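Side-chain contacts in succinate--CoA ligase subunit alpha (Campylobacter jejuni, PDB 6MEL), which forms the alpha subunit of a succinate--CoA ligase and carries a Rossmann-like CoA-binding domain followed by a CoA-ligase domain: residues 14-19 / 33-38; 59-64 / 86-91. All coordinates share one frame; numbering follows the deposited sequence.

Both contacts belong to the Rossmann-like CoA-binding domain and both rest on van der Waals packing, with no hydrogen bond crossing either one. Contact 1 is buried: an aromatic ring from the loop between strand 10-14 and helix 19-31 lies against the backbone of strand 34-39, so its partners across the contact are mainly glycine atoms. Contact 2 lies nearer the surface, between helix 57-64 and the turn that ends helix 78-87, and is made by small aliphatic groups and one carbonyl oxygen. The centres are about 14 Å apart, and the two meet where Val36 CG2 of contact 1 packs on Thr64 CB of contact 2, 3.6 Å away, joining strand to helix.

Contact 1 of 2, residues 14-19 / 33-38; sequences QGFTGK and TNIVGG
Phe16 lays its ring against the backbone of Gly38, and these two residues contribute most of the surface buried between 14-19 and 33-38. The nearest approach is between Phe16 CD2 and Gly38 CA, at 3.4 Å, with the alpha carbon lying obliquely to the ring. Contact with Gly38 begins at the root of the side chain, where Phe16 CB is 3.7 Å from Gly38 CA, and continues outward along the CD2 side to Phe16 CE2, 3.8 Å from Gly38 N. Because CG is anti to the backbone N (chi1 -170°), the ring is carried out of the loop, across the Gly37-Gly38 backbone and toward Ile35. One face thereby receives Gly37, whose carbonyl carbon C is 4.0 Å from Phe16 CE2 and displaced toward the rim. Gly38 has no side chain, and its alpha carbon can lie directly against the ring. Ile35 adds a looser contact on the CE1 side of the ring, its branch methyl CG2 standing 4.5 Å from Phe16 CE1, again obliquely.

The ring of His48 meets that of Phe16 edge-to-face, and Ala25 of helix 19-31 also touches it. The backbone of Phe16 is hydrogen-bonded to Ile39, so main chain and ring both tie this loop to strand 34-39. The loop itself makes a type I beta turn from Gly15 to Gly18, with Gly18 as the N-cap of helix 19-31. A glycine-containing turn leading from the first strand into the first helix, after which the chain returns as a parallel neighbouring strand, is the opening beta-alpha-beta unit of a Rossmann-like fold, here in the CoA-binding domain.

Contact 2 of 2, residues 59-64 / 86-91; sequences DAVKAT and ADAGIK
Val61 points from helix 57-64 toward the turn at the end of helix 78-87, and its side chain carries the whole contact with Ala88 and Ile90. At its root, CB bears the two methyls that do the touching, and they divide the contact: CG1 meets only the main chain of Ala88, CG2 the side chains of Ala88 and Ile90. CG1, anti to the backbone N (chi1 160°), rests 3.8 Å from Ala88 O. CG2, which lies beside the backbone N, is 3.7 Å from Ile90 CD1 and, more loosely, 4.4 Å from Ala88 CB. The valine therefore has one branch on a carbonyl oxygen and the other against two aliphatic groups.

The turn that presents these partners is a Schellman motif. Gly89 takes a positive phi of 100° as the chain leaves helical geometry, and its N bonds back to Ala86 O at 3.3 Å. In this Rossmann-like domain the turn leads from helix 78-87 into strand 92-95, so Val61 joins helix 57-64 to the turn that follows helix 78-87, two helices that alternate with parallel strands of the sheet. Val57, one turn earlier on Val61's helix, also touches both Ala88 and Ile90.

Ile90 meets Val61 at an oblique angle and does so through its terminal methyl CD1; Met117 also packs on this isoleucine. Beyond Val61, the last turn of helix 57-64 is gripped at Ala60 O, which accepts hydrogen bonds from Thr64 N (2.8 Å) and Thr64 OG1 (2.7 Å). The two donors approach from opposite faces of the carbonyl plane, the hydroxyl 43° out of it. Thr64 OG1 is also hydrogen-bonded to Ala66 N, just past the helix.

Contact 1 of 2, residues 14-19 / 33-38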
loop_
_atom_site.group_PDB
_atom_site.type_symbol
_atom_site.label_atom_id
_atom_site.label_comp_id
_atom_site.label_asym_id
_atom_site.label_seq_id
_atom_site.Cartn_x
_atom_site.Cartn_y
_atom_site.Cartn_z
ATOM N N GLN A 14 -21.104 7.670 -8.906
ATOM C CA GLN A 14 -20.199 8.675 -9.457
ATOM C C GLN A 14 -19.276 7.932 -10.432
ATOM O O GLN A 14 -18.733 6.863 -10.110
ATOM C CB GLN A 14 -19.489 9.438 -8.341
ATOM C CG GLN A 14 -20.405 10.328 -7.510
ATOM C CD GLN A 14 -19.763 10.859 -6.256
ATOM O OE1 GLN A 14 -20.155 10.498 -5.146
ATOM N NE2 GLN A 14 -18.774 11.731 -6.432
ATOM N N GLY A 15 -19.149 8.475 -11.648
ATOM C CA GLY A 15 -18.446 7.801 -12.747
ATOM C C GLY A 15 -19.337 6.765 -13.440
ATOM O O GLY A 15 -18.864 5.765 -13.970
ATOM N N PHE A 16 -20.621 7.102 -13.555
ATOM C CA PHE A 16 -21.674 6.189 -13.948
ATOM C C PHE A 16 -21.516 5.691 -15.391
ATOM O O PHE A 16 -21.915 4.595 -15.658
ATOM C CB PHE A 16 -23.013 6.903 -13.786
ATOM C CG PHE A 16 -24.276 6.092 -13.910
ATOM C CD1 PHE A 16 -24.352 4.780 -13.500
ATOM C CD2 PHE A 16 -25.435 6.704 -14.368
ATOM C CE1 PHE A 16 -25.546 4.080 -13.558
ATOM C CE2 PHE A 16 -26.629 6.009 -14.420
ATOM C CZ PHE A 16 -26.682 4.695 -14.026
ATOM N N THR A 17 -20.967 6.492 -16.313
ATOM C CA THR A 17 -20.998 6.105 -17.724
ATOM C C THR A 17 -19.691 5.457 -18.152
ATOM O O THR A 17 -19.610 5.021 -19.244
ATOM C CB THR A 17 -21.320 7.259 -18.687
ATOM O OG1 THR A 17 -20.385 8.315 -18.510
ATOM C CG2 THR A 17 -22.720 7.781 -18.500
ATOM N N GLY A 18 -18.672 5.423 -17.292
ATOM C CA GLY A 18 -17.497 4.684 -17.609
ATOM C C GLY A 18 -17.822 3.207 -17.863
ATOM O O GLY A 18 -18.837 2.686 -17.417
ATOM N N LYS A 19 -16.920 2.525 -18.568
ATOM C CA LYS A 19 -17.144 1.164 -19.032
ATOM C C LYS A 19 -17.305 0.195 -17.851
ATOM O O LYS A 19 -18.271 -0.562 -17.753
ATOM C CB LYS A 19 -15.967 0.742 -19.912
ATOM C CG LYS A 19 -16.354 0.058 -21.206
ATOM C CD LYS A 19 -15.219 -0.745 -21.812
ATOM C CE LYS A 19 -15.702 -1.986 -22.535
ATOM N NZ LYS A 19 -14.569 -2.880 -22.867
ATOM N N THR A 33 -30.034 -3.850 -6.072
ATOM C CA THR A 33 -29.642 -2.531 -5.554
ATOM C C THR A 33 -30.514 -1.445 -6.189
ATOM O O THR A 33 -30.629 -1.368 -7.401
ATOM C CB THR A 33 -28.173 -2.198 -5.836
ATOM O OG1 THR A 33 -27.365 -3.317 -5.448
ATOM C CG2 THR A 33 -27.726 -0.939 -5.121
ATOM N N ASN A 34 -31.047 -0.557 -5.362
ATOM C CA ASN A 34 -31.866 0.577 -5.818
ATOM C C ASN A 34 -30.973 1.719 -6.340
ATOM O O ASN A 34 -30.867 2.773 -5.722
ATOM C CB ASN A 34 -32.764 1.087 -4.678
ATOM C CG ASN A 34 -33.829 2.071 -5.148
ATOM O OD1 ASN A 34 -34.074 2.171 -6.335
ATOM N ND2 ASN A 34 -34.422 2.848 -4.248
ATOM N N ILE A 35 -30.345 1.534 -7.496
ATOM C CA ILE A 35 -29.620 2.605 -8.091
ATOM C C ILE A 35 -30.608 3.570 -8.742
ATOM O O ILE A 35 -31.321 3.176 -9.664
ATOM C CB ILE A 35 -28.569 2.063 -9.068
ATOM C CG1 ILE A 35 -27.467 1.314 -8.295
ATOM C CG2 ILE A 35 -28.003 3.195 -9.902
ATOM C CD1 ILE A 35 -26.375 0.718 -9.129
ATOM N N VAL A 36 -30.569 4.853 -8.347
ATOM C CA VAL A 36 -31.587 5.791 -8.808
ATOM C C VAL A 36 -31.008 6.753 -9.832
ATOM O O VAL A 36 -31.741 7.567 -10.335
ATOM C CB VAL A 36 -32.228 6.584 -7.655
ATOM C CG1 VAL A 36 -33.069 5.692 -6.774
ATOM C CG2 VAL A 36 -31.173 7.317 -6.840
ATOM N N GLY A 37 -29.710 6.669 -10.122
ATOM C CA GLY A 37 -29.079 7.698 -10.962
ATOM C C GLY A 37 -27.568 7.689 -10.866
ATOM O O GLY A 37 -26.941 6.931 -10.106
ATOM N N GLY A 38 -26.944 8.545 -11.642
ATOM C CA GLY A 38 -25.496 8.641 -11.581
ATOM C C GLY A 38 -24.996 9.957 -12.116
ATOM O O GLY A 38 -25.788 10.728 -12.713
#

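Contact 2 of 2, residues 59-64 / 86-91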
loop_
_atom_site.group_PDB
_atom_site.type_symbol
_atom_site.label_atom_id
_atom_site.label_comp_id
_atom_site.label_asym_id
_atom_site.label_seq_id
_atom_site.Cartn_x
_atom_site.Cartn_y
_atom_site.Cartn_z
ATOM N N ASP A 59 -26.923 18.070 -8.070
ATOM C CA ASP A 59 -28.133 17.918 -8.948
ATOM C C ASP A 59 -28.798 16.558 -8.726
ATOM O O ASP A 59 -30.015 16.470 -8.610
ATOM C CB ASP A 59 -27.782 18.048 -10.432
ATOM C CG ASP A 59 -27.450 19.464 -10.894
ATOM O OD1 ASP A 59 -27.737 20.390 -10.150
ATOM O OD2 ASP A 59 -26.901 19.621 -12.006
ATOM N N ALA A 60 -27.987 15.500 -8.609
ATOM C CA ALA A 60 -28.504 14.164 -8.414
ATOM C C ALA A 60 -29.227 14.055 -7.070
ATOM O O ALA A 60 -30.294 13.433 -6.973
ATOM C CB ALA A 60 -27.388 13.150 -8.493
ATOM N N VAL A 61 -28.630 14.617 -6.016
ATOM C CA VAL A 61 -29.204 14.517 -4.665
ATOM C C VAL A 61 -30.541 15.309 -4.599
ATOM O O VAL A 61 -31.501 14.877 -3.979
ATOM C CB VAL A 61 -28.193 15.001 -3.614
ATOM C CG1 VAL A 61 -28.876 15.386 -2.305
ATOM C CG2 VAL A 61 -27.118 13.951 -3.386
ATOM N N LYS A 62 -30.589 16.482 -5.228
ATOM C CA LYS A 62 -31.807 17.296 -5.291
ATOM C C LYS A 62 -32.941 16.531 -6.013
ATOM O O LYS A 62 -34.067 16.506 -5.519
ATOM C CB LYS A 62 -31.489 18.629 -5.967
ATOM C CG LYS A 62 -32.686 19.554 -6.166
ATOM C CD LYS A 62 -32.310 21.013 -6.429
ATOM C CE LYS A 62 -31.871 21.299 -7.854
ATOM N NZ LYS A 62 -32.604 22.470 -8.401
ATOM N N ALA A 63 -32.635 15.866 -7.138
ATOM C CA ALA A 63 -33.651 15.166 -7.908
ATOM C C ALA A 63 -34.038 13.852 -7.226
ATOM O O ALA A 63 -35.194 13.546 -7.228
ATOM C CB ALA A 63 -33.200 14.926 -9.328
ATOM N N THR A 64 -33.094 13.083 -6.650
ATOM C CA THR A 64 -33.371 11.684 -6.246
ATOM C C THR A 64 -33.465 11.510 -4.726
ATOM O O THR A 64 -33.957 10.492 -4.267
ATOM C CB THR A 64 -32.290 10.733 -6.768
ATOM O OG1 THR A 64 -31.041 10.967 -6.075
ATOM C CG2 THR A 64 -32.164 10.893 -8.267
ATOM N N ALA A 86 -19.467 14.727 -0.107
ATOM C CA ALA A 86 -19.621 15.254 1.219
ATOM C C ALA A 86 -20.275 16.637 1.164
ATOM O O ALA A 86 -21.154 16.941 1.995
ATOM C CB ALA A 86 -18.301 15.306 1.935
ATOM N N ASP A 87 -19.849 17.453 0.210
ATOM C CA ASP A 87 -20.423 18.791 0.041
ATOM C C ASP A 87 -21.929 18.727 -0.258
ATOM O O ASP A 87 -22.675 19.558 0.183
ATOM C CB ASP A 87 -19.721 19.605 -1.045
ATOM C CG ASP A 87 -19.931 21.098 -0.848
ATOM O OD1 ASP A 87 -19.358 21.629 0.143
ATOM O OD2 ASP A 87 -20.655 21.719 -1.694
ATOM N N ALA A 88 -22.380 17.714 -0.991
ATOM C CA ALA A 88 -23.797 17.634 -1.410
ATOM C C ALA A 88 -24.709 17.018 -0.338
ATOM O O ALA A 88 -25.902 16.934 -0.565
ATOM C CB ALA A 88 -23.895 16.781 -2.655
ATOM N N GLY A 89 -24.159 16.469 0.747
ATOM C CA GLY A 89 -25.001 15.839 1.802
ATOM C C GLY A 89 -25.070 14.308 1.721
ATOM O O GLY A 89 -25.838 13.685 2.472
ATOM N N ILE A 90 -24.233 13.659 0.896
ATOM C CA ILE A 90 -24.124 12.195 0.966
ATOM C C ILE A 90 -23.682 11.755 2.368
ATOM O O ILE A 90 -22.820 12.375 2.951
ATOM C CB ILE A 90 -23.186 11.666 -0.130
ATOM C CG1 ILE A 90 -23.733 12.000 -1.517
ATOM C CG2 ILE A 90 -22.937 10.173 0.035
ATOM C CD1 ILE A 90 -25.062 11.311 -1.850
ATOM N N LYS A 91 -24.275 10.659 2.877
ATOM C CA LYS A 91 -23.999 10.161 4.225
ATOM C C LYS A 91 -23.049 8.957 4.228
ATOM O O LYS A 91 -22.387 8.721 5.207
ATOM C CB LYS A 91 -25.304 9.818 4.937
ATOM C CG LYS A 91 -26.183 11.043 5.211
ATOM C CD LYS A 91 -25.447 12.204 5.862
ATOM C CE LYS A 91 -26.183 13.535 5.775
ATOM N NZ LYS A 91 -25.235 14.682 5.824
#